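Local structure of 2L protein (Yaba-like disease virus, 3IT8) at residues D[23-28]-D[168-173]; D[120-125]-D[158-163]; D[220-225]-D[232-237]. The protein is an MHC class I-like poxvirus protein that probably binds tumour necrosis factor and so blunts the host inflammatory response. All blocks are in the same frame, centred on the assembly; numbering follows the deposited sequence.

Interaction 1: residues D[23-28]-D[168-173]; sequences DHYNDQ and LDYQKM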
loop_
_atom_site.group_PDB
_atom_site.type_symbol
_atom_site.label_atom_id
_atom_site.label_comp_id
_atom_site.label_asym_id
_atom_site.label_seq_id
_atom_site.Cartn_x
_atom_site.Cartn_y
_atom_site.Cartn_z
ATOM N N ASP D 23 -39.490 17.001 -2.784
ATOM C CA ASP D 23 -38.262 16.503 -2.177
ATOM C C ASP D 23 -38.697 15.866 -0.848
ATOM O O ASP D 23 -39.163 16.558 0.058
ATOM C CB ASP D 23 -37.310 17.660 -1.904
ATOM C CG ASP D 23 -35.969 17.198 -1.374
ATOM O OD1 ASP D 23 -35.922 16.166 -0.682
ATOM O OD2 ASP D 23 -34.952 17.874 -1.630
ATOM N N HIS D 24 -38.560 14.552 -0.731
ATOM C CA HIS D 24 -38.955 13.857 0.495
ATOM C C HIS D 24 -37.810 13.118 1.176
ATOM O O HIS D 24 -37.122 12.296 0.553
ATOM C CB HIS D 24 -40.053 12.837 0.205
ATOM C CG HIS D 24 -41.396 13.439 -0.038
ATOM N ND1 HIS D 24 -42.167 13.965 0.972
ATOM C CD2 HIS D 24 -42.126 13.559 -1.171
ATOM C CE1 HIS D 24 -43.317 14.380 0.477
ATOM N NE2 HIS D 24 -43.318 14.145 -0.823
ATOM N N TYR D 25 -37.595 13.421 2.452
ATOM C CA TYR D 25 -36.585 12.723 3.257
ATOM C C TYR D 25 -37.445 11.793 4.117
ATOM O O TYR D 25 -38.202 12.266 4.965
ATOM C CB TYR D 25 -35.829 13.685 4.151
ATOM C CG TYR D 25 -34.866 12.959 5.031
ATOM C CD1 TYR D 25 -33.742 12.331 4.494
ATOM C CD2 TYR D 25 -35.102 12.832 6.396
ATOM C CE1 TYR D 25 -32.877 11.588 5.295
ATOM C CE2 TYR D 25 -34.242 12.090 7.208
ATOM C CZ TYR D 25 -33.135 11.473 6.648
ATOM O OH TYR D 25 -32.291 10.735 7.443
ATOM N N ASN D 26 -37.342 10.481 3.907
ATOM C CA ASN D 26 -38.201 9.536 4.630
ATOM C C ASN D 26 -39.589 9.962 4.190
ATOM O O ASN D 26 -39.800 10.205 3.006
ATOM C CB ASN D 26 -38.072 9.678 6.148
ATOM C CG ASN D 26 -36.788 9.090 6.677
ATOM O OD1 ASN D 26 -36.072 8.394 5.964
ATOM N ND2 ASN D 26 -36.494 9.356 7.944
ATOM N N ASP D 27 -40.529 10.070 5.120
ATOM C CA ASP D 27 -41.871 10.507 4.748
ATOM C C ASP D 27 -42.056 12.003 5.000
ATOM O O ASP D 27 -43.178 12.493 4.994
ATOM C CB ASP D 27 -42.947 9.707 5.503
ATOM C CG ASP D 27 -42.778 9.753 7.019
ATOM O OD1 ASP D 27 -41.853 10.444 7.520
ATOM O OD2 ASP D 27 -43.585 9.088 7.717
ATOM N N GLN D 28 -40.952 12.724 5.199
ATOM C CA GLN D 28 -40.996 14.161 5.479
ATOM C C GLN D 28 -40.822 15.074 4.256
ATOM O O GLN D 28 -39.777 15.069 3.604
ATOM C CB GLN D 28 -39.908 14.539 6.481
ATOM C CG GLN D 28 -39.918 13.749 7.744
ATOM C CD GLN D 28 -41.207 13.903 8.503
ATOM O OE1 GLN D 28 -42.069 13.016 8.470
ATOM N NE2 GLN D 28 -41.354 15.034 9.197
ATOM N N LEU D 168 -26.942 12.187 3.405
ATOM C CA LEU D 168 -26.276 12.295 4.700
ATOM C C LEU D 168 -26.422 13.689 5.318
ATOM O O LEU D 168 -26.458 13.831 6.540
ATOM C CB LEU D 168 -24.797 11.909 4.574
ATOM C CG LEU D 168 -24.522 10.442 4.182
ATOM C CD1 LEU D 168 -23.039 10.203 4.123
ATOM C CD2 LEU D 168 -25.166 9.483 5.176
ATOM N N ASP D 169 -26.511 14.718 4.481
ATOM C CA ASP D 169 -26.692 16.069 4.995
ATOM C C ASP D 169 -28.121 16.225 5.525
ATOM O O ASP D 169 -28.348 16.889 6.541
ATOM C CB ASP D 169 -26.427 17.110 3.906
ATOM C CG ASP D 169 -24.958 17.208 3.533
ATOM O OD1 ASP D 169 -24.114 17.213 4.459
ATOM O OD2 ASP D 169 -24.651 17.296 2.318
ATOM N N TYR D 170 -29.082 15.613 4.838
ATOM C CA TYR D 170 -30.466 15.690 5.274
ATOM C C TYR D 170 -30.569 15.057 6.650
ATOM O O TYR D 170 -31.159 15.631 7.577
ATOM C CB TYR D 170 -31.395 14.947 4.311
ATOM C CG TYR D 170 -31.688 15.675 3.009
ATOM C CD1 TYR D 170 -30.716 15.806 2.022
ATOM C CD2 TYR D 170 -32.950 16.206 2.751
ATOM C CE1 TYR D 170 -30.993 16.438 0.811
ATOM C CE2 TYR D 170 -33.232 16.839 1.541
ATOM C CZ TYR D 170 -32.248 16.944 0.580
ATOM O OH TYR D 170 -32.517 17.532 -0.629
ATOM N N GLN D 171 -29.984 13.868 6.777
ATOM C CA GLN D 171 -30.010 13.137 8.023
ATOM C C GLN D 171 -29.515 13.990 9.178
ATOM O O GLN D 171 -30.150 14.031 10.229
ATOM C CB GLN D 171 -29.174 11.879 7.909
ATOM C CG GLN D 171 -29.152 11.091 9.179
ATOM C CD GLN D 171 -28.453 9.772 9.021
ATOM O OE1 GLN D 171 -27.314 9.710 8.534
ATOM N NE2 GLN D 171 -29.126 8.693 9.432
ATOM N N LYS D 172 -28.389 14.675 8.989
ATOM C CA LYS D 172 -27.835 15.540 10.034
ATOM C C LYS D 172 -28.830 16.598 10.490
ATOM O O LYS D 172 -29.074 16.758 11.685
ATOM C CB LYS D 172 -26.583 16.266 9.552
ATOM C CG LYS D 172 -25.339 15.439 9.542
ATOM C CD LYS D 172 -24.127 16.313 9.289
ATOM C CE LYS D 172 -22.837 15.478 9.289
ATOM N NZ LYS D 172 -21.590 16.301 9.234
ATOM N N MET D 173 -29.398 17.328 9.537
ATOM C CA MET D 173 -30.343 18.377 9.870
ATOM C C MET D 173 -31.692 17.867 10.313
ATOM O O MET D 173 -32.481 18.617 10.856
ATOM C CB MET D 173 -30.510 19.313 8.684
ATOM C CG MET D 173 -29.229 20.032 8.335
ATOM S SD MET D 173 -29.342 21.148 6.933
ATOM C CE MET D 173 -28.837 20.115 5.628
#

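Interaction 2: residues D[120-125]-D[158-163]; sequences YHTGDK and FEYMGC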
loop_
_atom_site.group_PDB
_atom_site.type_symbol
_atom_site.label_atom_id
_atom_site.label_comp_id
_atom_site.label_asym_id
_atom_site.label_seq_id
_atom_site.Cartn_x
_atom_site.Cartn_y
_atom_site.Cartn_z
ATOM N N TYR D 120 -32.831 4.638 -15.881
ATOM C CA TYR D 120 -31.514 5.126 -16.276
ATOM C C TYR D 120 -30.409 4.333 -15.614
ATOM O O TYR D 120 -30.354 4.250 -14.391
ATOM C CB TYR D 120 -31.349 6.593 -15.896
ATOM C CG TYR D 120 -30.030 7.186 -16.325
ATOM C CD1 TYR D 120 -29.829 7.614 -17.640
ATOM C CD2 TYR D 120 -28.954 7.272 -15.437
ATOM C CE1 TYR D 120 -28.582 8.104 -18.060
ATOM C CE2 TYR D 120 -27.712 7.761 -15.852
ATOM C CZ TYR D 120 -27.540 8.169 -17.159
ATOM O OH TYR D 120 -26.329 8.637 -17.583
ATOM N N HIS D 121 -29.523 3.753 -16.418
ATOM C CA HIS D 121 -28.420 2.966 -15.876
ATOM C C HIS D 121 -27.108 3.720 -15.872
ATOM O O HIS D 121 -26.606 4.158 -16.906
ATOM C CB HIS D 121 -28.272 1.643 -16.632
ATOM C CG HIS D 121 -29.328 0.639 -16.284
ATOM N ND1 HIS D 121 -29.523 0.186 -14.996
ATOM C CD2 HIS D 121 -30.264 0.024 -17.045
ATOM C CE1 HIS D 121 -30.534 -0.664 -14.979
ATOM N NE2 HIS D 121 -31.002 -0.780 -16.209
ATOM N N THR D 122 -26.572 3.877 -14.672
ATOM C CA THR D 122 -25.318 4.570 -14.440
ATOM C C THR D 122 -24.169 3.971 -15.241
ATOM O O THR D 122 -23.288 4.689 -15.709
ATOM C CB THR D 122 -24.986 4.533 -12.942
ATOM O OG1 THR D 122 -25.416 5.757 -12.342
ATOM C CG2 THR D 122 -23.508 4.318 -12.706
ATOM N N GLY D 123 -24.181 2.652 -15.391
ATOM C CA GLY D 123 -23.129 1.985 -16.137
ATOM C C GLY D 123 -23.143 2.294 -17.624
ATOM O O GLY D 123 -22.206 2.889 -18.153
ATOM N N ASP D 124 -24.213 1.893 -18.300
ATOM C CA ASP D 124 -24.356 2.118 -19.735
ATOM C C ASP D 124 -24.529 3.591 -20.119
ATOM O O ASP D 124 -24.340 3.952 -21.281
ATOM C CB ASP D 124 -25.558 1.330 -20.249
ATOM C CG ASP D 124 -25.544 -0.104 -19.785
ATOM O OD1 ASP D 124 -24.654 -0.859 -20.231
ATOM O OD2 ASP D 124 -26.416 -0.470 -18.967
ATOM N N LYS D 125 -24.898 4.435 -19.154
ATOM C CA LYS D 125 -25.118 5.858 -19.414
ATOM C C LYS D 125 -26.214 6.056 -20.473
ATOM O O LYS D 125 -26.048 6.790 -21.442
ATOM C CB LYS D 125 -23.813 6.521 -19.864
ATOM C CG LYS D 125 -22.756 6.575 -18.783
ATOM C CD LYS D 125 -21.403 6.937 -19.364
ATOM C CE LYS D 125 -20.334 7.082 -18.283
ATOM N NZ LYS D 125 -20.441 8.363 -17.507
ATOM N N PHE D 158 -26.441 12.603 -10.146
ATOM C CA PHE D 158 -27.150 12.485 -8.887
ATOM C C PHE D 158 -27.260 11.019 -8.507
ATOM O O PHE D 158 -27.021 10.636 -7.349
ATOM C CB PHE D 158 -28.543 13.078 -9.031
ATOM C CG PHE D 158 -29.268 13.246 -7.730
ATOM C CD1 PHE D 158 -28.760 14.074 -6.735
ATOM C CD2 PHE D 158 -30.477 12.597 -7.508
ATOM C CE1 PHE D 158 -29.449 14.252 -5.535
ATOM C CE2 PHE D 158 -31.171 12.768 -6.315
ATOM C CZ PHE D 158 -30.658 13.598 -5.323
ATOM N N GLU D 159 -27.609 10.200 -9.498
ATOM C CA GLU D 159 -27.784 8.777 -9.276
ATOM C C GLU D 159 -26.454 8.078 -9.041
ATOM O O GLU D 159 -26.368 7.126 -8.277
ATOM C CB GLU D 159 -28.497 8.141 -10.464
ATOM C CG GLU D 159 -29.180 6.835 -10.119
ATOM C CD GLU D 159 -29.750 6.135 -11.327
ATOM O OE1 GLU D 159 -30.305 6.813 -12.215
ATOM O OE2 GLU D 159 -29.656 4.898 -11.383
ATOM N N TYR D 160 -25.408 8.559 -9.686
ATOM C CA TYR D 160 -24.111 7.936 -9.528
ATOM C C TYR D 160 -23.490 8.156 -8.157
ATOM O O TYR D 160 -22.812 7.278 -7.633
ATOM C CB TYR D 160 -23.145 8.450 -10.579
ATOM C CG TYR D 160 -21.802 7.766 -10.504
ATOM C CD1 TYR D 160 -21.642 6.453 -10.954
ATOM C CD2 TYR D 160 -20.690 8.415 -9.955
ATOM C CE1 TYR D 160 -20.414 5.797 -10.864
ATOM C CE2 TYR D 160 -19.455 7.766 -9.856
ATOM C CZ TYR D 160 -19.328 6.451 -10.311
ATOM O OH TYR D 160 -18.127 5.783 -10.175
ATOM N N MET D 161 -23.690 9.327 -7.569
ATOM C CA MET D 161 -23.079 9.584 -6.277
ATOM C C MET D 161 -23.684 10.766 -5.531
ATOM O O MET D 161 -23.775 10.756 -4.300
ATOM C CB MET D 161 -21.588 9.819 -6.464
ATOM C CG MET D 161 -20.848 10.020 -5.176
ATOM S SD MET D 161 -19.097 10.369 -5.444
ATOM C CE MET D 161 -18.634 8.952 -6.337
ATOM N N GLY D 162 -24.094 11.783 -6.281
ATOM C CA GLY D 162 -24.670 12.963 -5.671
ATOM C C GLY D 162 -25.682 12.697 -4.575
ATOM O O GLY D 162 -25.564 13.206 -3.457
ATOM N N CYS D 163 -26.688 11.898 -4.899
ATOM C CA CYS D 163 -27.722 11.593 -3.942
ATOM C C CYS D 163 -27.182 10.923 -2.680
ATOM O O CYS D 163 -27.470 11.374 -1.572
ATOM C CB CYS D 163 -28.775 10.706 -4.588
ATOM S SG CYS D 163 -30.290 10.644 -3.648
#

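Interaction 3: residues D[220-225]-D[232-237]; sequences EHFKGE and RYYPEW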
loop_
_atom_site.group_PDB
_atom_site.type_symbol
_atom_site.label_atom_id
_atom_site.label_comp_id
_atom_site.label_asym_id
_atom_site.label_seq_id
_atom_site.Cartn_x
_atom_site.Cartn_y
_atom_site.Cartn_z
ATOM N N GLU D 220 -31.216 -23.478 4.165
ATOM C CA GLU D 220 -29.999 -24.261 3.978
ATOM C C GLU D 220 -28.779 -23.339 3.913
ATOM O O GLU D 220 -27.718 -23.643 4.458
ATOM C CB GLU D 220 -30.083 -25.080 2.691
ATOM C CG GLU D 220 -30.297 -24.238 1.452
ATOM C CD GLU D 220 -30.051 -25.006 0.168
ATOM O OE1 GLU D 220 -28.902 -25.455 -0.035
ATOM O OE2 GLU D 220 -31.001 -25.159 -0.637
ATOM N N HIS D 221 -28.949 -22.201 3.254
ATOM C CA HIS D 221 -27.873 -21.237 3.090
ATOM C C HIS D 221 -27.346 -20.601 4.366
ATOM O O HIS D 221 -26.340 -19.896 4.336
ATOM C CB HIS D 221 -28.313 -20.147 2.129
ATOM C CG HIS D 221 -28.620 -20.658 0.764
ATOM N ND1 HIS D 221 -27.711 -21.389 0.028
ATOM C CD2 HIS D 221 -29.729 -20.546 -0.006
ATOM C CE1 HIS D 221 -28.247 -21.702 -1.138
ATOM N NE2 HIS D 221 -29.471 -21.203 -1.184
ATOM N N PHE D 222 -28.014 -20.829 5.487
ATOM C CA PHE D 222 -27.529 -20.251 6.728
ATOM C C PHE D 222 -26.707 -21.250 7.529
ATOM O O PHE D 222 -26.358 -20.997 8.684
ATOM C CB PHE D 222 -28.691 -19.713 7.560
ATOM C CG PHE D 222 -29.282 -18.461 7.002
ATOM C CD1 PHE D 222 -30.214 -18.510 5.971
ATOM C CD2 PHE D 222 -28.847 -17.219 7.451
ATOM C CE1 PHE D 222 -30.700 -17.344 5.393
ATOM C CE2 PHE D 222 -29.322 -16.053 6.880
ATOM C CZ PHE D 222 -30.253 -16.118 5.847
ATOM N N LYS D 223 -26.385 -22.377 6.894
ATOM C CA LYS D 223 -25.604 -23.439 7.519
ATOM C C LYS D 223 -25.715 -23.502 9.046
ATOM O O LYS D 223 -24.705 -23.458 9.744
ATOM C CB LYS D 223 -24.129 -23.308 7.125
ATOM C CG LYS D 223 -23.772 -23.866 5.754
ATOM C CD LYS D 223 -24.345 -23.040 4.614
ATOM C CE LYS D 223 -23.886 -23.581 3.251
ATOM N NZ LYS D 223 -24.466 -22.826 2.095
ATOM N N GLY D 224 -26.936 -23.593 9.566
ATOM C CA GLY D 224 -27.109 -23.684 11.007
ATOM C C GLY D 224 -27.148 -22.402 11.821
ATOM O O GLY D 224 -27.823 -22.358 12.847
ATOM N N GLU D 225 -26.424 -21.367 11.396
ATOM C CA GLU D 225 -26.420 -20.102 12.124
ATOM C C GLU D 225 -27.322 -19.110 11.408
ATOM O O GLU D 225 -27.062 -18.743 10.255
ATOM C CB GLU D 225 -25.004 -19.536 12.207
ATOM C CG GLU D 225 -24.871 -18.366 13.162
ATOM C CD GLU D 225 -23.446 -17.854 13.261
ATOM O OE1 GLU D 225 -23.192 -16.994 14.134
ATOM O OE2 GLU D 225 -22.586 -18.307 12.466
ATOM N N ARG D 232 -21.433 -11.619 2.691
ATOM C CA ARG D 232 -21.669 -12.954 2.158
ATOM C C ARG D 232 -22.685 -13.023 1.042
ATOM O O ARG D 232 -23.630 -12.240 1.019
ATOM C CB ARG D 232 -22.092 -13.875 3.288
ATOM C CG ARG D 232 -22.190 -15.331 2.897
ATOM C CD ARG D 232 -22.256 -16.180 4.146
ATOM N NE ARG D 232 -21.070 -15.970 4.963
ATOM C CZ ARG D 232 -20.912 -16.446 6.194
ATOM N NH1 ARG D 232 -21.871 -17.158 6.757
ATOM N NH2 ARG D 232 -19.789 -16.220 6.864
ATOM N N TYR D 233 -22.487 -13.956 0.116
ATOM C CA TYR D 233 -23.409 -14.127 -0.999
ATOM C C TYR D 233 -24.599 -15.013 -0.605
ATOM O O TYR D 233 -24.424 -15.975 0.141
ATOM C CB TYR D 233 -22.692 -14.760 -2.188
ATOM C CG TYR D 233 -23.641 -15.140 -3.291
ATOM C CD1 TYR D 233 -24.202 -14.170 -4.121
ATOM C CD2 TYR D 233 -24.040 -16.459 -3.459
ATOM C CE1 TYR D 233 -25.140 -14.505 -5.088
ATOM C CE2 TYR D 233 -24.979 -16.810 -4.417
ATOM C CZ TYR D 233 -25.525 -15.834 -5.228
ATOM O OH TYR D 233 -26.462 -16.194 -6.176
ATOM N N TYR D 234 -25.797 -14.694 -1.104
ATOM C CA TYR D 234 -26.991 -15.495 -0.817
ATOM C C TYR D 234 -27.976 -15.535 -1.974
ATOM O O TYR D 234 -28.413 -14.489 -2.448
ATOM C CB TYR D 234 -27.790 -14.941 0.367
ATOM C CG TYR D 234 -27.111 -14.914 1.714
ATOM C CD1 TYR D 234 -26.490 -13.753 2.180
ATOM C CD2 TYR D 234 -27.123 -16.031 2.544
ATOM C CE1 TYR D 234 -25.902 -13.705 3.450
ATOM C CE2 TYR D 234 -26.532 -15.998 3.811
ATOM C CZ TYR D 234 -25.926 -14.829 4.257
ATOM O OH TYR D 234 -25.347 -14.778 5.503
ATOM N N PRO D 235 -28.338 -16.734 -2.454
ATOM C CA PRO D 235 -29.313 -16.810 -3.555
ATOM C C PRO D 235 -30.587 -16.291 -2.870
ATOM O O PRO D 235 -30.773 -16.562 -1.675
ATOM C CB PRO D 235 -29.383 -18.302 -3.839
ATOM C CG PRO D 235 -28.003 -18.779 -3.469
ATOM C CD PRO D 235 -27.742 -18.051 -2.182
ATOM N N GLU D 236 -31.478 -15.582 -3.559
ATOM C CA GLU D 236 -32.603 -15.066 -2.795
ATOM C C GLU D 236 -34.071 -15.112 -3.193
ATOM O O GLU D 236 -34.851 -14.339 -2.643
ATOM C CB GLU D 236 -32.289 -13.629 -2.384
ATOM C CG GLU D 236 -32.240 -12.650 -3.531
ATOM C CD GLU D 236 -32.196 -11.218 -3.050
ATOM O OE1 GLU D 236 -33.135 -10.810 -2.333
ATOM O OE2 GLU D 236 -31.229 -10.501 -3.386
ATOM N N TRP D 237 -34.495 -15.981 -4.100
ATOM C CA TRP D 237 -35.927 -16.008 -4.426
ATOM C C TRP D 237 -36.458 -14.620 -4.783
ATOM O O TRP D 237 -37.217 -14.036 -4.009
ATOM C CB TRP D 237 -36.733 -16.523 -3.224
ATOM C CG TRP D 237 -37.077 -17.977 -3.242
ATOM C CD1 TRP D 237 -37.658 -18.687 -2.229
ATOM C CD2 TRP D 237 -36.902 -18.899 -4.329
ATOM N NE1 TRP D 237 -37.855 -19.989 -2.614
ATOM C CE2 TRP D 237 -37.401 -20.149 -3.898
ATOM C CE3 TRP D 237 -36.373 -18.791 -5.628
ATOM C CZ2 TRP D 237 -37.388 -21.286 -4.721
ATOM C CZ3 TRP D 237 -36.360 -19.921 -6.444
ATOM C CH2 TRP D 237 -36.865 -21.152 -5.985
#

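Interaction 1: residues D[23-28]-D[168-173]
Asp-23 reaches across to Tyr-170, and the two side chains come from opposite directions. Tyr-170 OH donates a hydrogen bond to Asp-23 OD2 at 2.7 Å. OD2 is crowded in the model, so the bond length is doubtful. The carboxylate and the phenol ring are turned 41° from each other, with Asp-23 OD1 lying obliquely to the ring, 3.6 Å from Tyr-170 CE2. The polar cluster is wider than this pair. Tyr-64 OH also bonds Asp-23 OD2, and Tyr-170 OH has further hydrogen bonds with Tyr-5 OH and Thr-59 OG1. The carboxylate is buried, and these hydroxyls may help it to stay ionised, as far as the doubtful OD2 allows.

The helix 168-173 passes the strand 23-25 at 64°, with the axes 10.2 Å apart. This is the MHC-like platform arrangement, in which a long helix (148-174) rests on an antiparallel sheet. The contact lies where strand 18-25 ends beneath the last turns of that helix.

Tyr-25 comes next and carries much of the packing. Its side chain and that of Tyr-170 run alongside each other, pointing opposite ways, with Tyr-25 CD1 3.5 Å from Tyr-170 CB. The carbonyl carbon of Tyr-170 lies over one face of the Tyr-25 ring. With CG anti to the backbone N (chi1 176°), the ring extends to the helix. There its OH comes to 3.4 Å from Gln-171 CB, a van der Waals contact.

From Tyr-25 to Gln-28 the chain makes a type II' turn. Gln-28 N bonds Tyr-25 O at 2.8 Å, and Tyr-25 N bonds Gln-28 O. Asn-26 sets its CG over a face of the Tyr-25 ring. Asp-27 OD1 and OD2 are hydrogen-bonded to Tyr-208 OH and Tyr-263 OH, respectively, of the Ig-like part.

Interaction 2: residues D[120-125]-D[158-163]
The shortest sound polar bonds lie beside the touching pairs Tyr-120 with Glu-159 and Thr-122 with Tyr-160, not between them: Cys-163 N donates to Phe-158 O at 2.8 Å, and Lys-125 N to His-121 O at the same length. The first closes a wider, pi-type turn in helix 148-174. The second closes the bend that follows strand 115-121. The helix is fixed to the sheet close by, since Ser-106 OG of strand 103-112 bonds the backbone O of Glu-159.

Glu-159 stretches out toward the strand. Its CG is anti to the backbone N (chi1 -158°) and the chain beyond is extended, which carries the carboxylate to Tyr-120. OE1 sits at the edge of the Tyr-120 ring, near its plane, 3.5 Å from CD2. Carboxylate and ring planes are 74° apart. OE2 comes within 3.2 Å of Tyr-120 O, but both atoms are acceptors and make no hydrogen bond.

Thr-122 meets the next helix residue. Its methyl CG2 comes to the edge of the Tyr-160 ring, in plane, 3.3 Å from CD1, and the two side chains cross at about a right angle. Thr-122 OG1 is turned toward the helix backbone, 3.8 Å from Tyr-160 CA.

The contact joins the seventh strand of the MHC-like platform to the middle of the helix above it. It also borders a partner protein. Lys-125 NZ bonds a polar side chain of another protein chain, and Tyr-160 OH has a weak bond with a basic one.

The contact is therefore held mainly by van der Waals packing. A carboxylate oxygen at a ring edge may be mildly favourable, but with two acceptors facing each other Glu-159 gains no hydrogen bond from Tyr-120.

Interaction 3: residues D[220-225]-D[232-237]
His-221, in a short 3-10 segment, and Tyr-234, in chain without regular structure, bring their CA atoms within 7.0 Å, the closest pair of CA atoms between the two segments. His-221 O lies at the edge of the Tyr-234 ring, 3.9 Å from CE2.

The imidazole of His-221 is covered by Pro-235 in a CH-pi contact. Pro-235 CD stands 3.7 Å from the ring centroid and 8° off the ring normal, almost straight above the centre. Pro-235 CG is close to the same ring, 3.6 Å from His-221 NE2. On the opposite face lies Glu-220 CG, so the imidazole is sandwiched between two aliphatic groups. Its CG is anti to the carbonyl carbon (chi1 -62°), which turns the ring to the proline.

The Phe-222 and Tyr-234 rings lie nearly parallel, with planes 24° apart. They are slid so far that they barely overlap, the centroids being 5.3 Å apart. Tyr-234 CE2 lies over one face of the phenylalanine, toward its rim, 4.1 Å from Phe-222 CE2. Tyr-228 stacks on the Tyr-234 ring, and Tyr-234 OH accepts a hydrogen bond from Val-229 N. The tyrosine thus ties the intervening chain to both segments.

Both segments belong to the long excursion between strands 213-218 and 254-255 of the Ig-like part. Phe-222 packs on Val-280 and Val-282 of strand 279-284, and both it and Tyr-234 pack on Ile-217 of strand 213-218. The aromatic pair therefore fastens the excursion to this three-stranded sheet.

In the fold
Interactions 1 and 2 share helix 148-174 and the same eight-stranded sheet. Their centres are 20 Å apart, and interaction 2 is nested within the chain closed by interaction 1. Together they pin two points of the helix to the MHC-like platform. Interaction 3 lies in the Ig-like part, with centres 33 Å and 30 Å from interactions 1 and 2. It follows them in the chain and touches neither. All three have residues that meet another protein chain of the assembly, probably tumour necrosis factor. A bound N-acetylglucosamine lies about 11 Å from the side chain of Asp-23 in interaction 1.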